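Local coordinates for penicillin-binding protein 1A (Mycobacterium tuberculosis, PDB 5CXW), which builds cross-linked peptidoglycan for the mycobacterial cell wall, its penicillin-sensitive transpeptidase domain, the part in this structure, joining peptide side chains and being acylated by penicillin V, at residues A89-K100 with V203-M214; F297-W307 with V319-L330. All blocks are in the same frame, centred on the assembly; numbering follows the deposited sequence.

Both contacts lie in the transpeptidase domain of this bifunctional enzyme, their centres about 13 Å apart, and they follow one another along the chain: contact 1 closes before contact 2 opens. Contact 1 pairs the short strands 93-94 and 208-209 and carries Ser97, acylated by penicillin V; contact 2 belongs to the hairpin of strands 303-312 and 315-323 in the five-stranded antiparallel sheet. They meet directly. Gln94 O lies 2.8 Å from Trp307 NE1, probably a hydrogen bond, and Leu93 packs on Trp320. Penicillin V touches both contacts, bonded to Ser97 in the first and resting its phenoxy ring near 300-303 in the second.

Contact 1 (A89-K100 with V203-M214). With 35P ((2R,4S)-5,5-dimethyl-2-{(1R)-2-oxo-1-[(phenoxyacetyl)amino]ethyl}-1,3-thiazolidine-4-carboxylic acid), chain C; PEG (di(hydroxyethyl)ether), chain D.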
loop_
_atom_site.group_PDB
_atom_site.type_symbol
_atom_site.label_atom_id
_atom_site.label_comp_id
_atom_site.label_asym_id
_atom_site.label_seq_id
_atom_site.Cartn_x
_atom_site.Cartn_y
_atom_site.Cartn_z
ATOM N N ALA A 89 5.917 4.502 -9.422
ATOM C CA ALA A 89 5.282 3.321 -8.868
ATOM C C ALA A 89 6.268 2.189 -8.569
ATOM O O ALA A 89 5.888 1.214 -7.911
ATOM C CB ALA A 89 4.169 2.791 -9.798
ATOM N N GLN A 90 7.481 2.322 -9.069
ATOM C CA GLN A 90 8.562 1.390 -8.878
ATOM C C GLN A 90 9.675 1.904 -7.989
ATOM O O GLN A 90 10.580 1.112 -7.634
ATOM C CB GLN A 90 9.165 1.001 -10.234
ATOM C CG GLN A 90 8.198 0.243 -11.133
ATOM C CD GLN A 90 7.877 -1.162 -10.644
ATOM O OE1 GLN A 90 8.715 -1.833 -10.015
ATOM N NE2 GLN A 90 6.666 -1.625 -10.911
ATOM N N ALA A 91 9.599 3.173 -7.593
ATOM C CA ALA A 91 10.638 3.795 -6.780
ATOM C C ALA A 91 10.654 3.257 -5.378
ATOM O O ALA A 91 9.591 2.938 -4.809
ATOM C CB ALA A 91 10.427 5.311 -6.757
ATOM N N GLY A 92 11.830 3.103 -4.778
ATOM C CA GLY A 92 11.842 2.749 -3.328
ATOM C C GLY A 92 11.510 3.956 -2.466
ATOM O O GLY A 92 12.222 4.998 -2.525
ATOM N N LEU A 93 10.416 3.879 -1.730
ATOM C CA LEU A 93 9.881 4.981 -0.995
ATOM C C LEU A 93 9.619 4.628 0.465
ATOM O O LEU A 93 9.116 3.561 0.748
ATOM C CB LEU A 93 8.599 5.471 -1.666
ATOM C CG LEU A 93 8.729 6.022 -3.091
ATOM C CD1 LEU A 93 7.358 6.229 -3.752
ATOM C CD2 LEU A 93 9.529 7.336 -3.081
ATOM N N GLN A 94 9.842 5.578 1.377
ATOM C CA GLN A 94 9.393 5.383 2.757
ATOM C C GLN A 94 7.876 5.444 2.809
ATOM O O GLN A 94 7.256 6.301 2.160
ATOM C CB GLN A 94 9.970 6.443 3.720
ATOM C CG GLN A 94 11.496 6.425 3.723
ATOM C CD GLN A 94 12.014 7.401 4.729
ATOM O OE1 GLN A 94 11.754 8.583 4.614
ATOM N NE2 GLN A 94 12.732 6.928 5.715
ATOM N N THR A 95 7.286 4.534 3.558
ATOM C CA THR A 95 5.813 4.373 3.646
ATOM C C THR A 95 5.147 5.017 4.844
ATOM O O THR A 95 3.876 5.114 4.896
ATOM C CB THR A 95 5.476 2.866 3.658
ATOM O OG1 THR A 95 6.214 2.248 4.710
ATOM C CG2 THR A 95 5.851 2.265 2.341
ATOM N N GLY A 96 5.966 5.413 5.850
ATOM C CA GLY A 96 5.437 5.985 7.045
ATOM C C GLY A 96 4.441 5.031 7.678
ATOM O O GLY A 96 4.618 3.816 7.628
ATOM N N SER A 97 3.384 5.604 8.248
ATOM C CA SER A 97 2.440 4.852 9.066
ATOM C C SER A 97 1.621 3.846 8.290
ATOM O O SER A 97 0.939 3.029 8.924
ATOM C CB SER A 97 1.489 5.780 9.762
ATOM O OG SER A 97 2.191 6.619 10.702
ATOM N N SER A 98 1.682 3.844 6.960
ATOM C CA SER A 98 0.955 2.830 6.210
ATOM C C SER A 98 1.550 1.449 6.472
ATOM O O SER A 98 0.894 0.424 6.224
ATOM C CB SER A 98 0.878 3.156 4.727
ATOM O OG SER A 98 2.135 3.178 4.089
ATOM N N PHE A 99 2.787 1.413 6.998
ATOM C CA PHE A 99 3.439 0.153 7.267
ATOM C C PHE A 99 2.969 -0.455 8.607
ATOM O O PHE A 99 3.228 -1.670 8.865
ATOM C CB PHE A 99 4.954 0.323 7.302
ATOM C CG PHE A 99 5.675 -0.809 6.620
ATOM C CD1 PHE A 99 5.609 -0.918 5.256
ATOM C CD2 PHE A 99 6.372 -1.762 7.326
ATOM C CE1 PHE A 99 6.201 -1.946 4.600
ATOM C CE2 PHE A 99 7.011 -2.795 6.644
ATOM C CZ PHE A 99 6.910 -2.889 5.298
ATOM N N LYS A 100 2.242 0.319 9.442
ATOM C CA LYS A 100 1.821 -0.186 10.731
ATOM C C LYS A 100 0.949 -1.441 10.634
ATOM O O LYS A 100 0.883 -2.234 11.593
ATOM C CB LYS A 100 1.025 0.876 11.541
ATOM C CG LYS A 100 1.887 2.012 12.034
ATOM C CD LYS A 100 1.111 3.101 12.734
ATOM C CE LYS A 100 2.077 4.190 13.103
ATOM N NZ LYS A 100 1.365 5.315 13.602
ATOM N N VAL A 203 8.498 -0.147 11.805
ATOM C CA VAL A 203 7.064 0.001 12.104
ATOM C C VAL A 203 6.528 1.368 11.709
ATOM O O VAL A 203 5.313 1.538 11.516
ATOM C CB VAL A 203 6.737 -0.336 13.602
ATOM C CG1 VAL A 203 7.352 0.692 14.589
ATOM C CG2 VAL A 203 5.233 -0.489 13.824
ATOM N N LEU A 204 7.414 2.347 11.619
ATOM C CA LEU A 204 7.073 3.661 11.141
ATOM C C LEU A 204 7.403 3.871 9.677
ATOM O O LEU A 204 7.534 5.031 9.232
ATOM C CB LEU A 204 7.733 4.686 12.028
ATOM C CG LEU A 204 7.386 4.557 13.539
ATOM C CD1 LEU A 204 8.093 5.626 14.350
ATOM C CD2 LEU A 204 5.914 4.554 13.814
ATOM N N GLY A 205 7.534 2.773 8.936
ATOM C CA GLY A 205 7.672 2.812 7.519
ATOM C C GLY A 205 8.921 3.481 7.017
ATOM O O GLY A 205 8.862 4.145 5.982
ATOM N N GLN A 206 10.036 3.339 7.734
ATOM C CA GLN A 206 11.262 4.026 7.401
ATOM C C GLN A 206 12.067 3.338 6.275
ATOM O O GLN A 206 12.901 3.993 5.668
ATOM C CB GLN A 206 12.116 4.285 8.651
ATOM C CG GLN A 206 11.365 5.027 9.778
ATOM C CD GLN A 206 11.662 6.530 9.875
ATOM O OE1 GLN A 206 11.932 7.211 8.873
ATOM N NE2 GLN A 206 11.605 7.071 11.122
ATOM N N TYR A 207 11.783 2.068 5.976
ATOM C CA TYR A 207 12.409 1.369 4.891
ATOM C C TYR A 207 11.755 1.686 3.580
ATOM O O TYR A 207 10.627 2.101 3.527
ATOM C CB TYR A 207 12.449 -0.170 5.154
ATOM C CG TYR A 207 13.431 -0.510 6.204
ATOM C CD1 TYR A 207 14.756 -0.736 5.913
ATOM C CD2 TYR A 207 13.047 -0.583 7.516
ATOM C CE1 TYR A 207 15.681 -0.947 6.895
ATOM C CE2 TYR A 207 13.974 -0.787 8.522
ATOM C CZ TYR A 207 15.298 -1.017 8.199
ATOM O OH TYR A 207 16.180 -1.240 9.221
ATOM N N GLN A 208 12.496 1.473 2.475
ATOM C CA GLN A 208 11.965 1.698 1.149
ATOM C C GLN A 208 11.134 0.556 0.683
ATOM O O GLN A 208 11.538 -0.608 0.782
ATOM C CB GLN A 208 13.108 1.911 0.157
ATOM C CG GLN A 208 13.834 3.209 0.376
ATOM C CD GLN A 208 14.855 3.472 -0.730
ATOM O OE1 GLN A 208 15.012 2.691 -1.690
ATOM N NE2 GLN A 208 15.531 4.583 -0.611
ATOM N N THR A 209 9.949 0.882 0.158
ATOM C CA THR A 209 9.026 -0.052 -0.416
ATOM C C THR A 209 8.419 0.613 -1.664
ATOM O O THR A 209 8.402 1.846 -1.787
ATOM C CB THR A 209 7.903 -0.288 0.621
ATOM O OG1 THR A 209 8.498 -0.852 1.788
ATOM C CG2 THR A 209 6.758 -1.244 0.169
ATOM N N ARG A 210 7.909 -0.184 -2.598
ATOM C CA ARG A 210 7.297 0.430 -3.808
ATOM C C ARG A 210 5.785 0.532 -3.609
ATOM O O ARG A 210 5.168 -0.258 -2.888
ATOM C CB ARG A 210 7.554 -0.441 -5.021
ATOM C CG ARG A 210 9.028 -0.745 -5.307
ATOM C CD ARG A 210 9.196 -1.752 -6.454
ATOM N NE ARG A 210 8.774 -3.085 -6.003
ATOM C CZ ARG A 210 8.616 -4.159 -6.775
ATOM N NH1 ARG A 210 8.905 -4.120 -8.058
ATOM N NH2 ARG A 210 8.260 -5.318 -6.205
ATOM N N VAL A 211 5.189 1.468 -4.346
ATOM C CA VAL A 211 3.748 1.645 -4.342
ATOM C C VAL A 211 3.090 0.330 -4.788
ATOM O O VAL A 211 2.077 -0.095 -4.202
ATOM C CB VAL A 211 3.365 2.805 -5.280
ATOM C CG1 VAL A 211 1.862 2.944 -5.459
ATOM C CG2 VAL A 211 3.896 4.148 -4.793
ATOM N N ILE A 212 3.649 -0.347 -5.824
ATOM C CA ILE A 212 3.071 -1.630 -6.214
ATOM C C ILE A 212 3.101 -2.675 -5.110
ATOM O O ILE A 212 2.128 -3.415 -4.960
ATOM C CB ILE A 212 3.650 -2.195 -7.551
ATOM C CG1 ILE A 212 2.942 -3.495 -7.954
ATOM C CG2 ILE A 212 5.180 -2.370 -7.497
ATOM C CD1 ILE A 212 2.998 -3.698 -9.479
ATOM N N ASP A 213 4.160 -2.704 -4.297
ATOM C CA ASP A 213 4.259 -3.642 -3.173
ATOM C C ASP A 213 3.133 -3.370 -2.176
ATOM O O ASP A 213 2.523 -4.278 -1.682
ATOM C CB ASP A 213 5.590 -3.464 -2.401
ATOM C CG ASP A 213 6.817 -3.934 -3.197
ATOM O OD1 ASP A 213 6.792 -5.079 -3.701
ATOM O OD2 ASP A 213 7.833 -3.196 -3.224
ATOM N N MET A 214 2.887 -2.104 -1.885
ATOM C CA MET A 214 1.842 -1.758 -0.898
ATOM C C MET A 214 0.425 -2.168 -1.412
ATOM O O MET A 214 -0.364 -2.748 -0.672
ATOM C CB MET A 214 1.866 -0.271 -0.545
ATOM C CG MET A 214 3.098 0.153 0.242
ATOM S SD MET A 214 3.255 -0.671 1.842
ATOM C CE MET A 214 1.963 0.150 2.734
HETATM C C24 35P C . 7.307 14.067 12.576
HETATM C C23 35P C . 7.923 15.293 12.341
HETATM C C22 35P C . 7.674 15.981 11.174
HETATM C C21 35P C . 6.802 15.478 10.220
HETATM C C20 35P C . 6.175 14.269 10.431
HETATM C C19 35P C . 6.421 13.557 11.630
HETATM O O1 35P C . 5.821 12.356 11.918
HETATM C C2 35P C . 4.727 11.927 11.113
HETATM C C3 35P C . 4.056 10.763 11.789
HETATM O O18 35P C . 4.120 10.641 13.005
HETATM N N4 35P C . 3.407 9.955 10.965
HETATM C C5 35P C . 2.648 8.816 11.457
HETATM C C6 35P C . 2.563 7.838 10.358
HETATM O O17 35P C . 2.725 8.098 9.148
HETATM C C8 35P C . 1.165 9.162 11.921
HETATM N N7 35P C . 0.419 8.817 10.746
HETATM S S11 35P C . 0.745 10.786 12.258
HETATM C C10 35P C . -0.278 11.082 10.895
HETATM C C12 35P C . 0.028 12.446 10.276
HETATM C C15 35P C . -1.747 11.072 11.225
HETATM C C9 35P C . 0.105 9.962 9.922
HETATM C C13 35P C . -0.853 9.546 8.850
HETATM O O14 35P C . -1.579 8.536 9.103
HETATM O O16 35P C . -0.828 10.190 7.779
HETATM O O2 PEG D . 14.308 9.034 2.577
HETATM C C3 PEG D . 15.155 8.322 1.685
HETATM C C4 PEG D . 14.425 7.083 1.249
HETATM O O4 PEG D . 14.954 5.999 1.986
HETATM O O HOH W 1 7.037 3.145 -5.742
HETATM O O HOH W 2 14.367 8.381 7.570
HETATM O O HOH W 3 8.424 0.645 4.160
#
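Gln90 reaches Arg210 through its amide oxygen: Arg210 NH1 donates to OE1 at 3.0 Å, in the amide plane and on a lone pair, although the two flat groups stand 75° apart. The guanidinium also grips Asp213 side-on, NE to OD2 and NH2 to OD1, which fixes its rotation at the start of helix 211-222. Water 1 bridges Ala91 O to Val211 N. Leu93 and Thr209 form an antiparallel hydrogen-bonded pair, each N giving a 2.9 Å bond to the other's O. With chi2 extended (-176°) and the amide twisted about chi3 (-61°), Gln94 points NE2 at Gln206 O, 2.9 Å and nearly straight, while OE1 meets Lys304. Gly205 O takes the backbone N-H of both Thr95 (2.9 Å) and Gly96 (3.2 Å), one oxygen thus holding the two residues just before Ser97. Ser97 OG is covalently bonded to C6 of the opened penicillin, and Ser97 N donates to its O17 at 2.7 Å, as in the oxyanion hole of this family. Ser98 OG bonds back to Thr95 O and touches CE of Met214; the SD of that residue lies obliquely beside the Phe99 ring, a Met-aromatic contact. Lys100, of the SxxK motif, sends NZ to Ser150 and Asn152. The segments lie across strands 303-312 and 315-323, Leu93 and Val211 resting on Trp307 and Trp320, with Val203 and Leu204 against helix 152-161.

Contact 2 (F297-W307 with V319-L330); sequences FGDTTANKDAW and VWVGTVKGDEPL. With 35P ((2R,4S)-5,5-dimethyl-2-{(1R)-2-oxo-1-[(phenoxyacetyl)amino]ethyl}-1,3-thiazolidine-4-carboxylic acid), chain C; PEG (di(hydroxyethyl)ether), chain D.
The hairpin of strands 303-312 and 315-323, next to the outermost strand 289-296 of the antiparallel sheet, holds this contact, and residues 300-303, which lead into strand 303-312, line the penicillin pocket. Ala306 and Val321 form its hydrogen-bonded pair, with Val321 N to Ala306 O at 2.8 Å. In the next pair, the edge of Trp320 turns toward the face of Trp307, an offset edge-to-face pair with planes at 63°. Trp320 CB sits squarely over the Trp307 six-membered ring, 3.9 Å from its centroid, while Trp320 CD1 packs beside Trp307 NE1, whose hydrogen bond goes to Gln94 O. With CG anti to the backbone N (chi1 166°) and the ring turned by chi2 (89°), Trp320 aims NE1 at Asp305 OD2; that bond is 2.9 Å long, almost straight, in the ring plane and on the anti lone pair. Asp305 OD1 takes Lys304 NZ on its syn lone pair and Thr295 OG1 as well. Farther along, Leu330 N donates to Asn303 O at 2.8 Å, and Leu330 CD2 packs on Ala306 CB. Pro329 CD lies over the centre of the Phe297 ring, a CH-pi contact at 3.9 Å. Both carboxylate oxygens of Asp305 are thus engaged, which fixes its rotation and, with the lysine alongside, would probably keep it ionised; the NE1 to OD2 bond, with the packing on Trp307, would help hold the Trp320 indole in its rotation.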
loop_
_atom_site.group_PDB
_atom_site.type_symbol
_atom_site.label_atom_id
_atom_site.label_comp_id
_atom_site.label_asym_id
_atom_site.label_seq_id
_atom_site.Cartn_x
_atom_site.Cartn_y
_atom_site.Cartn_z
ATOM N N PHE A 297 10.179 15.044 6.858
ATOM C CA PHE A 297 11.249 15.566 6.089
ATOM C C PHE A 297 12.444 15.844 7.017
ATOM O O PHE A 297 12.366 16.689 7.925
ATOM C CB PHE A 297 10.855 16.857 5.342
ATOM C CG PHE A 297 11.974 17.321 4.472
ATOM C CD1 PHE A 297 12.194 16.691 3.262
ATOM C CD2 PHE A 297 12.868 18.255 4.913
ATOM C CE1 PHE A 297 13.267 17.007 2.476
ATOM C CE2 PHE A 297 13.954 18.590 4.130
ATOM C CZ PHE A 297 14.170 17.944 2.923
ATOM N N GLY A 298 13.524 15.105 6.809
ATOM C CA GLY A 298 14.725 15.269 7.675
ATOM C C GLY A 298 14.421 15.214 9.179
ATOM O O GLY A 298 13.768 14.287 9.694
ATOM N N ASP A 299 14.919 16.218 9.885
ATOM C CA ASP A 299 14.639 16.391 11.282
ATOM C C ASP A 299 13.807 17.629 11.442
ATOM O O ASP A 299 13.823 18.233 12.506
ATOM C CB ASP A 299 15.968 16.486 12.073
ATOM C CG ASP A 299 16.804 17.746 11.720
ATOM O OD1 ASP A 299 16.467 18.537 10.762
ATOM O OD2 ASP A 299 17.825 17.975 12.435
ATOM N N THR A 300 13.060 18.009 10.387
ATOM C CA THR A 300 12.254 19.228 10.398
ATOM C C THR A 300 10.867 18.912 10.916
ATOM O O THR A 300 10.549 17.773 11.241
ATOM C CB THR A 300 12.147 19.822 9.000
ATOM O OG1 THR A 300 11.230 19.064 8.191
ATOM C CG2 THR A 300 13.539 19.896 8.307
ATOM N N THR A 301 10.011 19.935 10.981
ATOM C CA THR A 301 8.599 19.732 11.374
ATOM C C THR A 301 7.677 19.421 10.171
ATOM O O THR A 301 6.477 19.254 10.328
ATOM C CB THR A 301 8.079 21.024 12.007
ATOM O OG1 THR A 301 8.159 22.065 11.039
ATOM C CG2 THR A 301 8.959 21.412 13.173
ATOM N N ALA A 302 8.262 19.349 8.977
ATOM C CA ALA A 302 7.530 19.225 7.729
ATOM C C ALA A 302 7.539 17.777 7.173
ATOM O O ALA A 302 8.235 16.898 7.710
ATOM C CB ALA A 302 8.130 20.211 6.737
ATOM N N ASN A 303 6.755 17.555 6.123
ATOM C CA ASN A 303 6.433 16.220 5.596
ATOM C C ASN A 303 7.231 15.958 4.329
ATOM O O ASN A 303 7.600 16.909 3.663
ATOM C CB ASN A 303 4.938 16.111 5.283
ATOM C CG ASN A 303 4.088 16.298 6.537
ATOM O OD1 ASN A 303 4.576 16.102 7.664
ATOM N ND2 ASN A 303 2.828 16.658 6.343
ATOM N N LYS A 304 7.420 14.699 3.978
ATOM C CA LYS A 304 8.176 14.321 2.823
ATOM C C LYS A 304 7.399 13.475 1.849
ATOM O O LYS A 304 7.382 13.777 0.662
ATOM C CB LYS A 304 9.469 13.607 3.212
ATOM C CG LYS A 304 10.340 13.226 2.012
ATOM C CD LYS A 304 11.750 12.828 2.419
ATOM C CE LYS A 304 11.784 11.492 3.178
ATOM N NZ LYS A 304 11.584 10.254 2.315
ATOM N N ASP A 305 6.741 12.443 2.348
ATOM C CA ASP A 305 5.946 11.522 1.545
ATOM C C ASP A 305 4.582 11.397 2.198
ATOM O O ASP A 305 4.456 11.404 3.422
ATOM C CB ASP A 305 6.495 10.095 1.486
ATOM C CG ASP A 305 7.965 10.018 1.173
ATOM O OD1 ASP A 305 8.774 10.122 2.097
ATOM O OD2 ASP A 305 8.292 9.846 -0.038
ATOM N N ALA A 306 3.559 11.280 1.385
ATOM C CA ALA A 306 2.200 11.168 1.867
ATOM C C ALA A 306 1.523 10.028 1.174
ATOM O O ALA A 306 1.617 9.910 -0.036
ATOM C CB ALA A 306 1.484 12.471 1.655
ATOM N N TRP A 307 0.850 9.164 1.924
ATOM C CA TRP A 307 0.262 7.962 1.415
ATOM C C TRP A 307 -1.207 7.737 1.813
ATOM O O TRP A 307 -1.607 8.042 2.956
ATOM C CB TRP A 307 0.983 6.744 1.996
ATOM C CG TRP A 307 2.384 6.503 1.553
ATOM C CD1 TRP A 307 3.523 7.157 1.982
ATOM C CD2 TRP A 307 2.791 5.568 0.554
ATOM N NE1 TRP A 307 4.634 6.628 1.307
ATOM C CE2 TRP A 307 4.213 5.627 0.472
ATOM C CE3 TRP A 307 2.102 4.626 -0.237
ATOM C CZ2 TRP A 307 4.934 4.818 -0.366
ATOM C CZ3 TRP A 307 2.837 3.785 -1.091
ATOM C CH2 TRP A 307 4.249 3.902 -1.157
ATOM N N VAL A 319 -1.705 4.829 -3.057
ATOM C CA VAL A 319 -1.362 6.138 -3.599
ATOM C C VAL A 319 -0.275 6.747 -2.742
ATOM O O VAL A 319 -0.389 6.839 -1.522
ATOM C CB VAL A 319 -2.536 7.111 -3.550
ATOM C CG1 VAL A 319 -2.151 8.470 -4.123
ATOM C CG2 VAL A 319 -3.785 6.522 -4.295
ATOM N N TRP A 320 0.727 7.258 -3.460
ATOM C CA TRP A 320 1.831 8.055 -2.910
ATOM C C TRP A 320 1.828 9.418 -3.595
ATOM O O TRP A 320 1.566 9.521 -4.781
ATOM C CB TRP A 320 3.149 7.341 -3.154
ATOM C CG TRP A 320 4.390 8.198 -2.940
ATOM C CD1 TRP A 320 5.074 8.365 -1.754
ATOM C CD2 TRP A 320 5.107 8.961 -3.917
ATOM N NE1 TRP A 320 6.169 9.176 -1.953
ATOM C CE2 TRP A 320 6.196 9.576 -3.264
ATOM C CE3 TRP A 320 4.943 9.185 -5.289
ATOM C CZ2 TRP A 320 7.144 10.351 -3.951
ATOM C CZ3 TRP A 320 5.851 9.969 -5.951
ATOM C CH2 TRP A 320 6.960 10.550 -5.275
ATOM N N VAL A 321 2.072 10.450 -2.793
ATOM C CA VAL A 321 2.399 11.770 -3.283
ATOM C C VAL A 321 3.719 12.195 -2.658
ATOM O O VAL A 321 3.966 12.012 -1.456
ATOM C CB VAL A 321 1.275 12.780 -2.970
ATOM C CG1 VAL A 321 1.674 14.183 -3.443
ATOM C CG2 VAL A 321 -0.045 12.358 -3.597
ATOM N N GLY A 322 4.587 12.818 -3.454
ATOM C CA GLY A 322 5.868 13.354 -2.956
ATOM C C GLY A 322 6.424 14.321 -3.976
ATOM O O GLY A 322 5.661 14.858 -4.804
ATOM N N THR A 323 7.726 14.525 -3.946
ATOM C CA THR A 323 8.355 15.383 -4.931
ATOM C C THR A 323 9.376 14.646 -5.745
ATOM O O THR A 323 9.892 13.592 -5.337
ATOM C CB THR A 323 9.015 16.640 -4.319
ATOM O OG1 THR A 323 10.244 16.323 -3.634
ATOM C CG2 THR A 323 8.045 17.359 -3.373
ATOM N N VAL A 324 9.722 15.223 -6.905
ATOM C CA VAL A 324 10.531 14.470 -7.846
ATOM C C VAL A 324 11.936 14.095 -7.320
ATOM O O VAL A 324 12.412 13.014 -7.603
ATOM C CB VAL A 324 10.651 15.201 -9.194
ATOM C CG1 VAL A 324 11.198 16.603 -9.010
ATOM C CG2 VAL A 324 11.458 14.375 -10.165
ATOM N N LYS A 325 12.587 14.971 -6.573
ATOM C CA LYS A 325 13.900 14.636 -5.960
ATOM C C LYS A 325 13.816 14.187 -4.514
ATOM O O LYS A 325 14.809 13.769 -3.966
ATOM C CB LYS A 325 14.890 15.800 -6.058
ATOM C CG LYS A 325 15.529 15.939 -7.422
ATOM C CD LYS A 325 16.684 16.923 -7.380
ATOM C CE LYS A 325 17.498 16.868 -8.653
ATOM N NZ LYS A 325 18.405 18.042 -8.810
ATOM N N GLY A 326 12.645 14.269 -3.894
ATOM C CA GLY A 326 12.450 13.774 -2.575
ATOM C C GLY A 326 13.260 14.458 -1.506
ATOM O O GLY A 326 13.578 13.818 -0.511
ATOM N N ASP A 327 13.559 15.729 -1.737
ATOM C CA ASP A 327 14.465 16.543 -0.914
ATOM C C ASP A 327 13.855 17.922 -0.570
ATOM O O ASP A 327 14.586 18.899 -0.420
ATOM C CB ASP A 327 15.744 16.817 -1.728
ATOM C CG ASP A 327 15.476 17.670 -2.949
ATOM O OD1 ASP A 327 14.290 17.910 -3.316
ATOM O OD2 ASP A 327 16.455 18.126 -3.576
ATOM N N GLU A 328 12.532 18.035 -0.533
ATOM C CA GLU A 328 11.910 19.316 -0.180
ATOM C C GLU A 328 10.613 18.995 0.586
ATOM O O GLU A 328 9.905 18.052 0.218
ATOM C CB GLU A 328 11.684 20.199 -1.421
ATOM C CG GLU A 328 10.383 20.050 -2.214
ATOM C CD GLU A 328 10.177 21.096 -3.342
ATOM O OE1 GLU A 328 11.125 21.842 -3.674
ATOM O OE2 GLU A 328 9.048 21.191 -3.926
ATOM N N PRO A 329 10.312 19.737 1.659
ATOM C CA PRO A 329 9.038 19.569 2.314
ATOM C C PRO A 329 7.873 19.590 1.347
ATOM O O PRO A 329 7.843 20.400 0.423
ATOM C CB PRO A 329 8.963 20.804 3.211
ATOM C CG PRO A 329 10.402 20.989 3.615
ATOM C CD PRO A 329 11.144 20.760 2.346
ATOM N N LEU A 330 6.882 18.757 1.620
ATOM C CA LEU A 330 5.776 18.566 0.754
ATOM C C LEU A 330 4.611 19.454 1.174
ATOM O O LEU A 330 4.062 19.269 2.258
ATOM C CB LEU A 330 5.411 17.078 0.763
ATOM C CG LEU A 330 4.340 16.582 -0.169
ATOM C CD1 LEU A 330 4.739 16.666 -1.641
ATOM C CD2 LEU A 330 3.935 15.157 0.202
HETATM C C24 35P C . 7.307 14.067 12.576
HETATM C C23 35P C . 7.923 15.293 12.341
HETATM C C22 35P C . 7.674 15.981 11.174
HETATM C C21 35P C . 6.802 15.478 10.220
HETATM C C20 35P C . 6.175 14.269 10.431
HETATM C C19 35P C . 6.421 13.557 11.630
HETATM O O1 35P C . 5.821 12.356 11.918
HETATM C C2 35P C . 4.727 11.927 11.113
HETATM C C3 35P C . 4.056 10.763 11.789
HETATM O O18 35P C . 4.120 10.641 13.005
HETATM N N4 35P C . 3.407 9.955 10.965
HETATM C C5 35P C . 2.648 8.816 11.457
HETATM C C6 35P C . 2.563 7.838 10.358
HETATM O O17 35P C . 2.725 8.098 9.148
HETATM C C8 35P C . 1.165 9.162 11.921
HETATM N N7 35P C . 0.419 8.817 10.746
HETATM S S11 35P C . 0.745 10.786 12.258
HETATM C C10 35P C . -0.278 11.082 10.895
HETATM C C12 35P C . 0.028 12.446 10.276
HETATM C C15 35P C . -1.747 11.072 11.225
HETATM C C9 35P C . 0.105 9.962 9.922
HETATM C C13 35P C . -0.853 9.546 8.850
HETATM O O14 35P C . -1.579 8.536 9.103
HETATM O O16 35P C . -0.828 10.190 7.779
HETATM O O2 PEG D . 14.308 9.034 2.577
HETATM C C3 PEG D . 15.155 8.322 1.685
HETATM C C4 PEG D . 14.425 7.083 1.249
HETATM O O4 PEG D . 14.954 5.999 1.986
HETATM O O HOH W 4 5.277 19.573 4.782
HETATM O O HOH W 5 8.943 13.541 -1.518
HETATM O O HOH W 6 12.756 10.794 -0.293
#